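Local coordinates for protein sulfur oxygenase/reductase (Halothiobacillus neapolitanus, PDB 6QPA) that probably catalyses the oxygen-dependent disproportionation of elemental sulfur at a mononuclear non-haem iron site, at residues N5-I10 / K83-H88; F77-W82 / G195-K200; E89-H92 / E98-E101. One frame throughout, in Å; residues are numbered along the deposited sequence.

Interaction 1: residues N5-I10 / K83-H88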
loop_
_atom_site.group_PDB
_atom_site.type_symbol
_atom_site.label_atom_id
_atom_site.label_comp_id
_atom_site.label_asym_id
_atom_site.label_seq_id
_atom_site.Cartn_x
_atom_site.Cartn_y
_atom_site.Cartn_z
ATOM N N ASN A 5 17.900 -67.605 16.059
ATOM C CA ASN A 5 16.960 -66.795 16.834
ATOM C C ASN A 5 17.761 -65.665 17.467
ATOM O O ASN A 5 18.268 -65.802 18.593
ATOM C CB ASN A 5 16.231 -67.627 17.890
ATOM C CG ASN A 5 16.953 -68.928 18.220
ATOM O OD1 ASN A 5 17.661 -69.492 17.381
ATOM N ND2 ASN A 5 16.765 -69.421 19.447
ATOM N N PRO A 6 17.924 -64.537 16.784
ATOM C CA PRO A 6 18.688 -63.433 17.379
ATOM C C PRO A 6 17.897 -62.728 18.467
ATOM O O PRO A 6 16.682 -62.880 18.613
ATOM C CB PRO A 6 18.972 -62.515 16.187
ATOM C CG PRO A 6 17.840 -62.768 15.246
ATOM C CD PRO A 6 17.510 -64.240 15.399
ATOM N N ILE A 7 18.629 -61.915 19.213
ATOM C CA ILE A 7 18.113 -61.058 20.268
ATOM C C ILE A 7 17.991 -59.647 19.701
ATOM O O ILE A 7 18.871 -59.189 18.963
ATOM C CB ILE A 7 19.081 -61.096 21.476
ATOM C CG1 ILE A 7 19.178 -62.506 22.076
ATOM C CG2 ILE A 7 18.737 -60.062 22.517
ATOM C CD1 ILE A 7 17.874 -63.134 22.362
ATOM N N ILE A 8 16.934 -58.933 20.061
ATOM C CA ILE A 8 16.757 -57.568 19.585
ATOM C C ILE A 8 16.732 -56.671 20.803
ATOM O O ILE A 8 15.904 -56.863 21.702
ATOM C CB ILE A 8 15.484 -57.391 18.745
ATOM C CG1 ILE A 8 15.489 -58.358 17.565
ATOM C CG2 ILE A 8 15.417 -55.942 18.157
ATOM C CD1 ILE A 8 14.285 -58.178 16.652
ATOM N N ALA A 9 17.661 -55.722 20.852
ATOM C CA ALA A 9 17.613 -54.648 21.830
ATOM C C ALA A 9 16.915 -53.459 21.193
ATOM O O ALA A 9 17.248 -53.062 20.067
ATOM C CB ALA A 9 19.019 -54.271 22.323
ATOM N N ILE A 10 15.907 -52.925 21.874
ATOM C CA ILE A 10 15.156 -51.789 21.358
ATOM C C ILE A 10 15.440 -50.606 22.254
ATOM O O ILE A 10 14.941 -50.538 23.380
ATOM C CB ILE A 10 13.651 -52.062 21.265
ATOM C CG1 ILE A 10 13.422 -53.282 20.376
ATOM C CG2 ILE A 10 12.958 -50.815 20.706
ATOM C CD1 ILE A 10 11.937 -53.693 20.215
ATOM N N LYS A 83 23.612 -61.568 18.042
ATOM C CA LYS A 83 23.678 -63.012 18.233
ATOM C C LYS A 83 23.211 -63.397 19.628
ATOM O O LYS A 83 22.591 -64.450 19.806
ATOM C CB LYS A 83 25.100 -63.525 18.001
ATOM C CG LYS A 83 25.579 -63.416 16.568
ATOM C CD LYS A 83 26.995 -63.979 16.408
ATOM C CE LYS A 83 27.500 -63.841 14.970
ATOM N NZ LYS A 83 28.936 -64.272 14.855
ATOM N N ASP A 84 23.494 -62.555 20.627
ATOM C CA ASP A 84 23.131 -62.840 22.005
ATOM C C ASP A 84 23.243 -61.566 22.820
ATOM O O ASP A 84 23.783 -60.555 22.361
ATOM C CB ASP A 84 24.012 -63.942 22.600
ATOM C CG ASP A 84 25.485 -63.721 22.319
ATOM O OD1 ASP A 84 25.999 -62.598 22.523
ATOM O OD2 ASP A 84 26.131 -64.673 21.854
ATOM N N VAL A 85 22.753 -61.647 24.062
ATOM C CA VAL A 85 22.817 -60.509 24.970
ATOM C C VAL A 85 24.263 -60.099 25.202
ATOM O O VAL A 85 24.596 -58.911 25.164
ATOM C CB VAL A 85 22.110 -60.859 26.293
ATOM C CG1 VAL A 85 22.467 -59.859 27.396
ATOM C CG2 VAL A 85 20.613 -60.908 26.089
ATOM N N HIS A 86 25.153 -61.081 25.397
ATOM C CA HIS A 86 26.536 -60.771 25.745
ATOM C C HIS A 86 27.197 -59.915 24.681
ATOM O O HIS A 86 27.996 -59.029 24.997
ATOM C CB HIS A 86 27.360 -62.050 25.937
ATOM C CG HIS A 86 28.792 -61.778 26.302
ATOM N ND1 HIS A 86 29.800 -61.681 25.362
ATOM C CD2 HIS A 86 29.377 -61.530 27.499
ATOM C CE1 HIS A 86 30.943 -61.414 25.965
ATOM N NE2 HIS A 86 30.715 -61.323 27.264
ATOM N N SER A 87 26.895 -60.184 23.410
ATOM C CA SER A 87 27.496 -59.401 22.340
ATOM C C SER A 87 27.114 -57.934 22.456
ATOM O O SER A 87 27.964 -57.050 22.302
ATOM C CB SER A 87 27.101 -59.976 20.986
ATOM O OG SER A 87 27.642 -61.284 20.862
ATOM N N HIS A 88 25.848 -57.654 22.743
ATOM C CA HIS A 88 25.432 -56.266 22.884
ATOM C C HIS A 88 26.097 -55.613 24.091
ATOM O O HIS A 88 26.613 -54.491 23.999
ATOM C CB HIS A 88 23.908 -56.192 22.981
ATOM C CG HIS A 88 23.368 -54.802 23.149
ATOM N ND1 HIS A 88 22.717 -54.392 24.295
ATOM C CD2 HIS A 88 23.383 -53.730 22.324
ATOM C CE1 HIS A 88 22.344 -53.132 24.162
ATOM N NE2 HIS A 88 22.729 -52.708 22.971
#

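Interaction 2: residues F77-W82 / G195-K200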
loop_
_atom_site.group_PDB
_atom_site.type_symbol
_atom_site.label_atom_id
_atom_site.label_comp_id
_atom_site.label_asym_id
_atom_site.label_seq_id
_atom_site.Cartn_x
_atom_site.Cartn_y
_atom_site.Cartn_z
ATOM N N PHE A 77 12.647 -45.321 18.078
ATOM C CA PHE A 77 13.029 -46.671 18.476
ATOM C C PHE A 77 14.159 -47.131 17.578
ATOM O O PHE A 77 14.014 -47.125 16.352
ATOM C CB PHE A 77 11.875 -47.669 18.336
ATOM C CG PHE A 77 10.812 -47.561 19.393
ATOM C CD1 PHE A 77 10.669 -46.420 20.161
ATOM C CD2 PHE A 77 9.943 -48.629 19.610
ATOM C CE1 PHE A 77 9.670 -46.328 21.123
ATOM C CE2 PHE A 77 8.952 -48.557 20.576
ATOM C CZ PHE A 77 8.814 -47.395 21.340
ATOM N N GLN A 78 15.256 -47.561 18.169
ATOM C CA GLN A 78 16.365 -48.111 17.401
ATOM C C GLN A 78 16.478 -49.592 17.742
ATOM O O GLN A 78 16.796 -49.944 18.879
ATOM C CB GLN A 78 17.670 -47.357 17.682
ATOM C CG GLN A 78 17.706 -45.926 17.118
ATOM C CD GLN A 78 18.948 -45.115 17.528
ATOM O OE1 GLN A 78 19.382 -45.155 18.678
ATOM N NE2 GLN A 78 19.519 -44.383 16.574
ATOM N N TYR A 79 16.162 -50.462 16.785
ATOM C CA TYR A 79 16.459 -51.877 16.958
ATOM C C TYR A 79 17.929 -52.098 16.685
ATOM O O TYR A 79 18.423 -51.687 15.638
ATOM C CB TYR A 79 15.689 -52.776 15.990
ATOM C CG TYR A 79 14.191 -52.834 16.094
ATOM C CD1 TYR A 79 13.468 -51.881 16.792
ATOM C CD2 TYR A 79 13.496 -53.849 15.446
ATOM C CE1 TYR A 79 12.090 -51.942 16.854
ATOM C CE2 TYR A 79 12.123 -53.930 15.502
ATOM C CZ TYR A 79 11.416 -52.976 16.202
ATOM O OH TYR A 79 10.035 -53.067 16.238
ATOM N N THR A 80 18.620 -52.779 17.583
ATOM C CA THR A 80 19.891 -53.395 17.234
ATOM C C THR A 80 19.754 -54.886 17.472
ATOM O O THR A 80 19.152 -55.309 18.458
ATOM C CB THR A 80 21.091 -52.823 18.017
ATOM O OG1 THR A 80 20.840 -52.918 19.415
ATOM C CG2 THR A 80 21.336 -51.341 17.622
ATOM N N VAL A 81 20.244 -55.664 16.520
ATOM C CA VAL A 81 20.007 -57.102 16.458
ATOM C C VAL A 81 21.332 -57.827 16.679
ATOM O O VAL A 81 22.356 -57.470 16.076
ATOM C CB VAL A 81 19.350 -57.462 15.113
ATOM C CG1 VAL A 81 18.938 -58.933 15.080
ATOM C CG2 VAL A 81 18.126 -56.515 14.893
ATOM N N TRP A 82 21.313 -58.841 17.546
ATOM C CA TRP A 82 22.520 -59.417 18.126
ATOM C C TRP A 82 22.441 -60.934 18.143
ATOM O O TRP A 82 21.362 -61.514 18.303
ATOM C CB TRP A 82 22.730 -58.929 19.575
ATOM C CG TRP A 82 22.850 -57.464 19.632
ATOM C CD1 TRP A 82 21.838 -56.553 19.818
ATOM C CD2 TRP A 82 24.039 -56.713 19.425
ATOM N NE1 TRP A 82 22.346 -55.279 19.774
ATOM C CE2 TRP A 82 23.693 -55.347 19.521
ATOM C CE3 TRP A 82 25.376 -57.058 19.181
ATOM C CZ2 TRP A 82 24.641 -54.323 19.380
ATOM C CZ3 TRP A 82 26.320 -56.038 19.049
ATOM C CH2 TRP A 82 25.946 -54.693 19.156
ATOM N N GLY A 195 4.683 -58.008 6.616
ATOM C CA GLY A 195 5.309 -58.997 7.477
ATOM C C GLY A 195 5.039 -58.702 8.934
ATOM O O GLY A 195 4.408 -57.706 9.282
ATOM N N TRP A 196 5.521 -59.596 9.797
ATOM C CA TRP A 196 5.253 -59.409 11.212
ATOM C C TRP A 196 6.276 -60.153 12.055
ATOM O O TRP A 196 6.963 -61.067 11.596
ATOM C CB TRP A 196 3.830 -59.857 11.576
ATOM C CG TRP A 196 3.538 -61.295 11.251
ATOM C CD1 TRP A 196 2.933 -61.784 10.122
ATOM C CD2 TRP A 196 3.842 -62.435 12.071
ATOM N NE1 TRP A 196 2.831 -63.163 10.197
ATOM C CE2 TRP A 196 3.378 -63.581 11.385
ATOM C CE3 TRP A 196 4.439 -62.591 13.330
ATOM C CZ2 TRP A 196 3.507 -64.872 11.911
ATOM C CZ3 TRP A 196 4.577 -63.884 13.852
ATOM C CH2 TRP A 196 4.109 -65.006 13.143
ATOM N N MET A 197 6.287 -59.802 13.335
ATOM C CA MET A 197 7.201 -60.385 14.306
ATOM C C MET A 197 6.586 -60.205 15.688
ATOM O O MET A 197 6.024 -59.147 15.982
ATOM C CB MET A 197 8.583 -59.706 14.183
ATOM C CG MET A 197 9.629 -60.033 15.186
ATOM S SD MET A 197 11.248 -59.391 14.632
ATOM C CE MET A 197 10.946 -57.618 14.599
ATOM N N ILE A 198 6.643 -61.253 16.508
ATOM C CA ILE A 198 6.187 -61.200 17.893
ATOM C C ILE A 198 7.417 -61.138 18.788
ATOM O O ILE A 198 8.250 -62.049 18.768
ATOM C CB ILE A 198 5.326 -62.418 18.253
ATOM C CG1 ILE A 198 4.051 -62.443 17.407
ATOM C CG2 ILE A 198 5.020 -62.408 19.765
ATOM C CD1 ILE A 198 3.310 -63.754 17.471
ATOM N N MET A 199 7.527 -60.089 19.591
ATOM C CA MET A 199 8.711 -59.870 20.417
ATOM C C MET A 199 8.303 -59.836 21.876
ATOM O O MET A 199 7.400 -59.073 22.247
ATOM C CB MET A 199 9.397 -58.564 20.039
ATOM C CG MET A 199 9.872 -58.506 18.608
ATOM S SD MET A 199 10.753 -56.960 18.213
ATOM C CE MET A 199 9.412 -55.794 18.307
ATOM N N LYS A 200 9.025 -60.590 22.706
ATOM C CA LYS A 200 8.731 -60.746 24.132
ATOM C C LYS A 200 9.871 -60.132 24.934
ATOM O O LYS A 200 11.022 -60.541 24.774
ATOM C CB LYS A 200 8.592 -62.228 24.489
ATOM C CG LYS A 200 8.227 -62.512 25.954
ATOM C CD LYS A 200 8.354 -63.990 26.237
ATOM C CE LYS A 200 7.961 -64.339 27.669
ATOM N NZ LYS A 200 8.327 -65.774 27.880
#

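Interaction 3: residues E89-H92 / E98-E101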
loop_
_atom_site.group_PDB
_atom_site.type_symbol
_atom_site.label_atom_id
_atom_site.label_comp_id
_atom_site.label_asym_id
_atom_site.label_seq_id
_atom_site.Cartn_x
_atom_site.Cartn_y
_atom_site.Cartn_z
ATOM N N GLU A 89 26.103 -56.304 25.233
ATOM C CA GLU A 89 26.714 -55.747 26.436
ATOM C C GLU A 89 28.205 -55.526 26.246
ATOM O O GLU A 89 28.770 -54.553 26.757
ATOM C CB GLU A 89 26.461 -56.672 27.628
ATOM C CG GLU A 89 24.992 -56.762 28.054
ATOM C CD GLU A 89 24.468 -55.458 28.631
ATOM O OE1 GLU A 89 25.239 -54.743 29.320
ATOM O OE2 GLU A 89 23.289 -55.125 28.388
ATOM N N GLU A 90 28.864 -56.432 25.528
ATOM C CA GLU A 90 30.291 -56.284 25.311
ATOM C C GLU A 90 30.591 -55.105 24.396
ATOM O O GLU A 90 31.516 -54.325 24.656
ATOM C CB GLU A 90 30.849 -57.576 24.732
ATOM C CG GLU A 90 32.330 -57.557 24.579
ATOM C CD GLU A 90 32.864 -58.912 24.183
ATOM O OE1 GLU A 90 32.496 -59.394 23.087
ATOM O OE2 GLU A 90 33.617 -59.510 24.989
ATOM N N MET A 91 29.812 -54.951 23.326
ATOM C CA MET A 91 29.987 -53.798 22.455
ATOM C C MET A 91 29.849 -52.500 23.245
ATOM O O MET A 91 30.694 -51.606 23.133
ATOM C CB MET A 91 28.986 -53.861 21.300
ATOM C CG MET A 91 29.153 -52.758 20.241
ATOM S SD MET A 91 28.465 -51.145 20.742
ATOM C CE MET A 91 26.763 -51.591 21.172
ATOM N N HIS A 92 28.790 -52.383 24.063
ATOM C CA HIS A 92 28.626 -51.189 24.896
ATOM C C HIS A 92 29.813 -50.983 25.830
ATOM O O HIS A 92 30.236 -49.848 26.066
ATOM C CB HIS A 92 27.348 -51.276 25.732
ATOM C CG HIS A 92 26.159 -50.627 25.102
ATOM N ND1 HIS A 92 26.088 -49.270 24.880
ATOM C CD2 HIS A 92 24.976 -51.140 24.690
ATOM C CE1 HIS A 92 24.922 -48.976 24.331
ATOM N NE2 HIS A 92 24.227 -50.094 24.205
ATOM N N GLU A 98 33.154 -43.793 23.596
ATOM C CA GLU A 98 32.718 -43.163 22.350
ATOM C C GLU A 98 31.199 -43.101 22.266
ATOM O O GLU A 98 30.635 -42.080 21.850
ATOM C CB GLU A 98 33.317 -43.865 21.123
ATOM C CG GLU A 98 33.657 -45.325 21.259
ATOM C CD GLU A 98 34.949 -45.576 22.026
ATOM O OE1 GLU A 98 36.021 -45.106 21.599
ATOM O OE2 GLU A 98 34.881 -46.233 23.075
ATOM N N ILE A 99 30.513 -44.162 22.691
ATOM C CA ILE A 99 29.058 -44.101 22.722
ATOM C C ILE A 99 28.608 -42.997 23.657
ATOM O O ILE A 99 27.701 -42.222 23.336
ATOM C CB ILE A 99 28.471 -45.455 23.134
ATOM C CG1 ILE A 99 28.639 -46.462 21.996
ATOM C CG2 ILE A 99 27.013 -45.291 23.493
ATOM C CD1 ILE A 99 28.319 -47.861 22.398
ATOM N N PHE A 100 29.283 -42.857 24.795
ATOM C CA PHE A 100 28.934 -41.772 25.698
ATOM C C PHE A 100 29.126 -40.421 25.018
ATOM O O PHE A 100 28.297 -39.519 25.171
ATOM C CB PHE A 100 29.756 -41.850 26.992
ATOM C CG PHE A 100 29.402 -40.772 27.961
ATOM C CD1 PHE A 100 28.288 -40.916 28.784
ATOM C CD2 PHE A 100 30.145 -39.596 28.023
ATOM C CE1 PHE A 100 27.923 -39.918 29.663
ATOM C CE2 PHE A 100 29.785 -38.587 28.903
ATOM C CZ PHE A 100 28.675 -38.751 29.726
ATOM N N GLU A 101 30.231 -40.252 24.288
ATOM C CA GLU A 101 30.466 -38.987 23.599
ATOM C C GLU A 101 29.357 -38.704 22.590
ATOM O O GLU A 101 28.818 -37.594 22.538
ATOM C CB GLU A 101 31.825 -39.007 22.901
ATOM C CG GLU A 101 32.119 -37.722 22.138
ATOM C CD GLU A 101 33.219 -37.881 21.092
ATOM O OE1 GLU A 101 33.641 -39.024 20.816
ATOM O OE2 GLU A 101 33.642 -36.859 20.524
#

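Interaction 1: residues N5-I10 / K83-H88
A9 and H88 meet through a CH-pi contact in which an alanine methyl of the strand covers one face of an iron-binding imidazole. The A9 methyl CB stands over that face, 4.1 Å from the ring centroid and 13° off the ring normal. It is displaced slightly toward the rim carrying CE1 and NE2, with CE1 the nearest ring atom at 4.0 Å. H88 holds its CG anti to the backbone N, which carries the imidazole off the helix toward the strand, and NE2 coordinates the ferric iron. ND1, the other ring nitrogen, is hydrogen-bonded to the Y118 hydroxyl, so both nitrogens are engaged and rotation of the imidazole is restrained.

Apolar packing joins I7 to the start of the helix. Its CG2 lies 4.1 Å from V85 CG2, the two side chains meeting at a slant, while the other branch rests CG1 on D84 CA, 4.0 Å away. The topology explains this division of labour: strand 7-15 belongs to an antiparallel beta barrel, and helix 85-94 leaves the end of neighbouring strand 74-82 to lie along the barrel wall. I7 and A9 face that helix, whereas I8 and I10 face the interior, toward Y79.

No hydrogen bond crosses between the segments. Within 83-88, D84 is the N-cap, and its OD1 accepts from S87 N at 2.7 Å, nearly along the carboxylate C-O axis, with an N-H...O angle of 148°. The same oxygen takes the S87 hydroxyl: OG to OD1 is also 2.7 Å, from the syn side and 34° out of the carboxylate plane. Two donors thus fix the D84 carboxylate over the first turn, one turn before H88.

Interaction 2: residues F77-W82 / G195-K200
The Y79 ring is approached by two methionine methyls, and each reaches it differently. At its edge, near the ring plane, sits M197 CE, 4.0 Å from Y79 CE2. The M199 methyl comes in obliquely at the phenol end, with CE 3.5 Å from Y79 OH and 4.0 Å from Y79 CZ. The M199 sulfur is also close enough for a Met-aromatic contact: SD is 5.0 Å from the ring centroid and 39° off the normal, an oblique approach. A second flat group, W82, is held from within its own strand, where T80 OG1 lies at the indole edge, in the ring plane, and accepts from W82 NE1 at 2.8 Å.

The setting is the interior of an antiparallel beta barrel. Strands 74-82 and 193-204 are not sheet neighbours; strands 7-15 and 110-125 lie between them around the wall, and the nearest CA pair, Y79 and M199, is 11.7 Å apart. The tyrosine and the two methionines span this gap. M199 does so with an extended chi2 and a bend at the last torsion (chi3 -68°), which swings CE to the hydroxyl end of Y79. M197, also bent at chi3 but in the other sense (63°), runs past the phenol in the opposite direction.

The polar end of Y79 is taken up by H256, whose ND1 is hydrogen-bonded to OH. Around it I8 and I10 help to fill the same core, I8 on M197 and I10 on M199. No hydrogen bond joins Y79 to the methionines; their contact rests on dispersion and on the polarisable thioether of M199. Such contacts have little directional demand, which suits a core filled from non-adjacent strands, while the bond to H256 fixes where the phenol points.

Interaction 3: residues E89-H92 / E98-E101
M91 and H92 share a single partner across the contact, the terminal methyl of I99, at the bend where helix 85-94 gives way to helix 96-101. Residues 89-92 complete an HExxH sequence begun by H88, and its second histidine, with H88 and E116, makes the facial triad of two histidines and one carboxylate that binds the iron.

E89, the glutamate of that pattern, turns from I99 and hydrogen-bonds through OE2 to the hydroxyls of Y118 and S205. Because Y118 also holds H88, E89 is a second-shell residue of the metal site. E90 likewise looks elsewhere, its OE1 bonded to H39 NE2.

M91 does the bridging. After leaving the backbone with CG anti to N (chi1 -175°), its chain folds back at chi2 and chi3, so that both SD and CE are in contact. SD lies against I99 CD1 at 3.7 Å, and CE sits 4.0 Å above one face of the H92 imidazole, offset toward the rim.

H92 sends NE2 to the iron and its other nitrogen toward the second helix. On that helix E101 bonds to residues of a neighbouring subunit, including T223. I99, extended at chi2 (170°), crosses the H92 side chain at about a right angle and brings CD1 obliquely to 3.6 Å from H92 ND1.

How the interactions relate
Interactions 1 and 2 occupy the two surfaces of one barrel wall: strands 7-15 and 74-82 pair in the sheet, I7 O meeting W82 N at 2.8 Å, and the contact centres are about 10 Å apart. Interaction 1 lies outward, against helix 85-94; interaction 2 lies inward, nearer the centre of the chain. Interaction 3 extends that helix, its centre about 15 Å from that of interaction 1 and about 20 Å from that of interaction 2, which it touches through W82 and M91. Along the chain, interactions 1 and 2 cross, while interaction 3 nests inside the loop closed by interaction 2. H88 thus packs on the barrel strand and H92 on helix 96-101, whose E101 bonds to a neighbouring subunit.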